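Nucleoporin NUP159 (Saccharomyces cerevisiae, PDB 1XIP) forms part of the nuclear pore complex, where its N-terminal beta-propeller domain supports mRNA export by tethering the helicase Dbp5. Local coordinates at residues A[106-111]-A[120-125]. Numbering follows the deposited sequence.
Sequences NALYSL and RTVTSF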
ATOM      1  N   ASN A 106     -12.777  -0.502 -13.329  1.00 23.85           N
ATOM      2  CA  ASN A 106     -14.152  -0.745 -13.768  1.00 24.57           C
ATOM      3  C   ASN A 106     -14.689  -2.160 -13.594  1.00 24.60           C
ATOM      4  O   ASN A 106     -15.917  -2.360 -13.616  1.00 24.73           O
ATOM      5  CB  ASN A 106     -14.326  -0.285 -15.208  1.00 25.01           C
ATOM      6  CG  ASN A 106     -13.933   1.160 -15.389  1.00 27.47           C
ATOM      7  OD1 ASN A 106     -14.665   2.066 -14.998  1.00 29.36           O
ATOM      8  ND2 ASN A 106     -12.732   1.388 -15.938  1.00 31.22           N
ATOM      9  N   ALA A 107     -13.783  -3.121 -13.399  1.00 24.42           N
ATOM     10  CA  ALA A 107     -14.155  -4.527 -13.259  1.00 24.55           C
ATOM     11  C   ALA A 107     -13.127  -5.356 -12.491  1.00 24.45           C
ATOM     12  O   ALA A 107     -11.958  -5.002 -12.431  1.00 24.80           O
ATOM     13  CB  ALA A 107     -14.419  -5.146 -14.644  1.00 24.67           C
ATOM     14  N   LEU A 108     -13.587  -6.465 -11.917  1.00 24.28           N
ATOM     15  CA  LEU A 108     -12.765  -7.416 -11.169  1.00 23.86           C
ATOM     16  C   LEU A 108     -12.662  -8.717 -11.961  1.00 23.88           C
ATOM     17  O   LEU A 108     -13.656  -9.160 -12.550  1.00 24.40           O
ATOM     18  CB  LEU A 108     -13.447  -7.707  -9.836  1.00 23.65           C
ATOM     19  CG  LEU A 108     -12.717  -8.139  -8.554  1.00 24.41           C
ATOM     20  CD1 LEU A 108     -13.508  -9.257  -7.856  1.00 24.30           C
ATOM     21  CD2 LEU A 108     -11.269  -8.552  -8.749  1.00 23.24           C
ATOM     22  N   TYR A 109     -11.483  -9.342 -11.968  1.00 23.63           N
ATOM     23  CA  TYR A 109     -11.254 -10.558 -12.767  1.00 23.67           C
ATOM     24  C   TYR A 109     -10.590 -11.634 -11.957  1.00 24.12           C
ATOM     25  O   TYR A 109      -9.848 -11.339 -11.018  1.00 24.05           O
ATOM     26  CB  TYR A 109     -10.377 -10.272 -13.999  1.00 23.22           C
ATOM     27  CG  TYR A 109     -10.927  -9.212 -14.893  1.00 22.86           C
ATOM     28  CD1 TYR A 109     -11.979  -9.490 -15.768  1.00 22.48           C
ATOM     29  CD2 TYR A 109     -10.415  -7.911 -14.858  1.00 22.52           C
ATOM     30  CE1 TYR A 109     -12.510  -8.507 -16.587  1.00 21.81           C
ATOM     31  CE2 TYR A 109     -10.937  -6.917 -15.682  1.00 21.79           C
ATOM     32  CZ  TYR A 109     -11.986  -7.228 -16.540  1.00 22.35           C
ATOM     33  OH  TYR A 109     -12.510  -6.265 -17.350  1.00 23.47           O
ATOM     34  N   SER A 110     -10.835 -12.881 -12.356  1.00 24.56           N
ATOM     35  CA  SER A 110     -10.271 -14.063 -11.709  1.00 25.30           C
ATOM     36  C   SER A 110      -9.483 -14.918 -12.687  1.00 25.28           C
ATOM     37  O   SER A 110      -9.988 -15.262 -13.763  1.00 25.41           O
ATOM     38  CB  SER A 110     -11.397 -14.920 -11.168  1.00 25.41           C
ATOM     39  OG  SER A 110     -11.233 -15.129  -9.788  1.00 28.00           O
ATOM     40  N   LEU A 111      -8.266 -15.289 -12.311  1.00 24.97           N
ATOM     41  CA  LEU A 111      -7.529 -16.302 -13.061  1.00 25.04           C
ATOM     42  C   LEU A 111      -7.379 -17.572 -12.228  1.00 25.84           C
ATOM     43  O   LEU A 111      -6.962 -17.529 -11.080  1.00 26.02           O
ATOM     44  CB  LEU A 111      -6.166 -15.775 -13.507  1.00 24.52           C
ATOM     45  CG  LEU A 111      -5.131 -16.804 -13.955  1.00 23.27           C
ATOM     46  CD1 LEU A 111      -5.382 -17.214 -15.391  1.00 22.02           C
ATOM     47  CD2 LEU A 111      -3.742 -16.238 -13.787  1.00 23.22           C
ATOM     48  N   ARG A 120     -11.790 -15.139 -15.975  1.00 32.88           N
ATOM     49  CA  ARG A 120     -13.195 -14.781 -15.856  1.00 32.89           C
ATOM     50  C   ARG A 120     -13.402 -13.370 -15.344  1.00 32.38           C
ATOM     51  O   ARG A 120     -12.587 -12.846 -14.599  1.00 32.27           O
ATOM     52  CB  ARG A 120     -13.901 -15.761 -14.927  1.00 33.27           C
ATOM     53  CG  ARG A 120     -14.315 -17.060 -15.613  1.00 35.67           C
ATOM     54  CD  ARG A 120     -15.041 -18.049 -14.698  1.00 39.10           C
ATOM     55  NE  ARG A 120     -16.071 -18.813 -15.413  1.00 41.66           N
ATOM     56  CZ  ARG A 120     -17.384 -18.761 -15.150  1.00 43.01           C
ATOM     57  NH1 ARG A 120     -17.856 -17.970 -14.187  1.00 42.77           N
ATOM     58  NH2 ARG A 120     -18.230 -19.501 -15.858  1.00 43.83           N
ATOM     59  N   THR A 121     -14.499 -12.758 -15.771  1.00 32.13           N
ATOM     60  CA  THR A 121     -14.982 -11.525 -15.166  1.00 31.81           C
ATOM     61  C   THR A 121     -15.705 -11.941 -13.898  1.00 31.44           C
ATOM     62  O   THR A 121     -16.546 -12.831 -13.942  1.00 31.58           O
ATOM     63  CB  THR A 121     -15.957 -10.789 -16.130  1.00 31.84           C
ATOM     64  OG1 THR A 121     -15.237 -10.315 -17.279  1.00 31.51           O
ATOM     65  CG2 THR A 121     -16.492  -9.499 -15.494  1.00 31.53           C
ATOM     66  N   VAL A 122     -15.353 -11.339 -12.767  1.00 30.84           N
ATOM     67  CA  VAL A 122     -16.093 -11.612 -11.544  1.00 30.47           C
ATOM     68  C   VAL A 122     -17.267 -10.666 -11.461  1.00 30.87           C
ATOM     69  O   VAL A 122     -18.405 -11.092 -11.260  1.00 31.29           O
ATOM     70  CB  VAL A 122     -15.234 -11.498 -10.282  1.00 30.40           C
ATOM     71  CG1 VAL A 122     -16.055 -11.854  -9.038  1.00 28.68           C
ATOM     72  CG2 VAL A 122     -14.004 -12.391 -10.394  1.00 29.59           C
ATOM     73  N   THR A 123     -16.996  -9.379 -11.629  1.00 31.08           N
ATOM     74  CA  THR A 123     -18.053  -8.389 -11.619  1.00 31.53           C
ATOM     75  C   THR A 123     -17.609  -7.058 -12.223  1.00 31.63           C
ATOM     76  O   THR A 123     -16.417  -6.837 -12.466  1.00 31.77           O
ATOM     77  CB  THR A 123     -18.637  -8.214 -10.174  1.00 31.58           C
ATOM     78  OG1 THR A 123     -19.910  -7.566 -10.251  1.00 31.96           O
ATOM     79  CG2 THR A 123     -17.789  -7.260  -9.322  1.00 31.77           C
ATOM     80  N   SER A 124     -18.592  -6.204 -12.496  1.00 31.74           N
ATOM     81  CA  SER A 124     -18.372  -4.817 -12.860  1.00 31.79           C
ATOM     82  C   SER A 124     -18.853  -3.928 -11.717  1.00 32.01           C
ATOM     83  O   SER A 124     -19.669  -4.347 -10.884  1.00 31.78           O
ATOM     84  CB  SER A 124     -19.123  -4.477 -14.140  1.00 31.81           C
ATOM     85  OG  SER A 124     -18.398  -4.915 -15.268  1.00 31.91           O
ATOM     86  N   PHE A 125     -18.326  -2.712 -11.670  1.00 32.23           N
ATOM     87  CA  PHE A 125     -18.655  -1.773 -10.617  1.00 32.74           C
ATOM     88  C   PHE A 125     -19.542  -0.695 -11.218  1.00 33.27           C
ATOM     89  O   PHE A 125     -19.277  -0.217 -12.320  1.00 33.25           O
ATOM     90  CB  PHE A 125     -17.376  -1.136 -10.054  1.00 32.92           C
ATOM     91  CG  PHE A 125     -16.303  -2.138  -9.617  1.00 32.66           C
ATOM     92  CD1 PHE A 125     -16.534  -3.032  -8.568  1.00 31.94           C
ATOM     93  CD2 PHE A 125     -15.053  -2.146 -10.234  1.00 32.26           C
ATOM     94  CE1 PHE A 125     -15.546  -3.932  -8.161  1.00 32.66           C
ATOM     95  CE2 PHE A 125     -14.056  -3.039  -9.835  1.00 32.94           C
ATOM     96  CZ  PHE A 125     -14.301  -3.936  -8.794  1.00 32.81           C
TER
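Arg120 pairs with Ser110 through two backbone hydrogen bonds, Arg120 N to Ser110 O at 2.9 Å and Ser110 N to Arg120 O at 2.8 Å, near the loop end of an antiparallel hairpin that forms the third and fourth strands of a four-stranded beta-propeller blade. The Arg120 carbonyl oxygen also lies at the edge of the Tyr109 ring, in its plane. Thr121 runs alongside that tyrosine, its OG1 3.3 Å from Tyr109 CE1; Phe119 meets the same ring. At Val122 and Thr123 the register slips by one in a classic beta bulge: both amides turn to Leu108 O, Val122 N at 2.8 Å and Thr123 N weakly. Val122 lies side by side with Leu108, its CG1 by Leu108 CD1 and its CG2 3.7 Å from Ser110 CB. Thr123 O takes the Leu108 amide, and Ser124 OG sits near Ala107 CB. Phe125 N donates a hydrogen bond to Asn106 O from above the carbonyl plane; its CG is anti to the carbonyl carbon (chi1 -52°), and the end of the side chain comes nearer to 106-111. An alanine here would probably open a gap beside Leu108 and Ile141 of strand 138-143. The ring lies obliquely, CE2 3.6 Å from Ala107 N and CZ 4.0 Å from Leu108 CB.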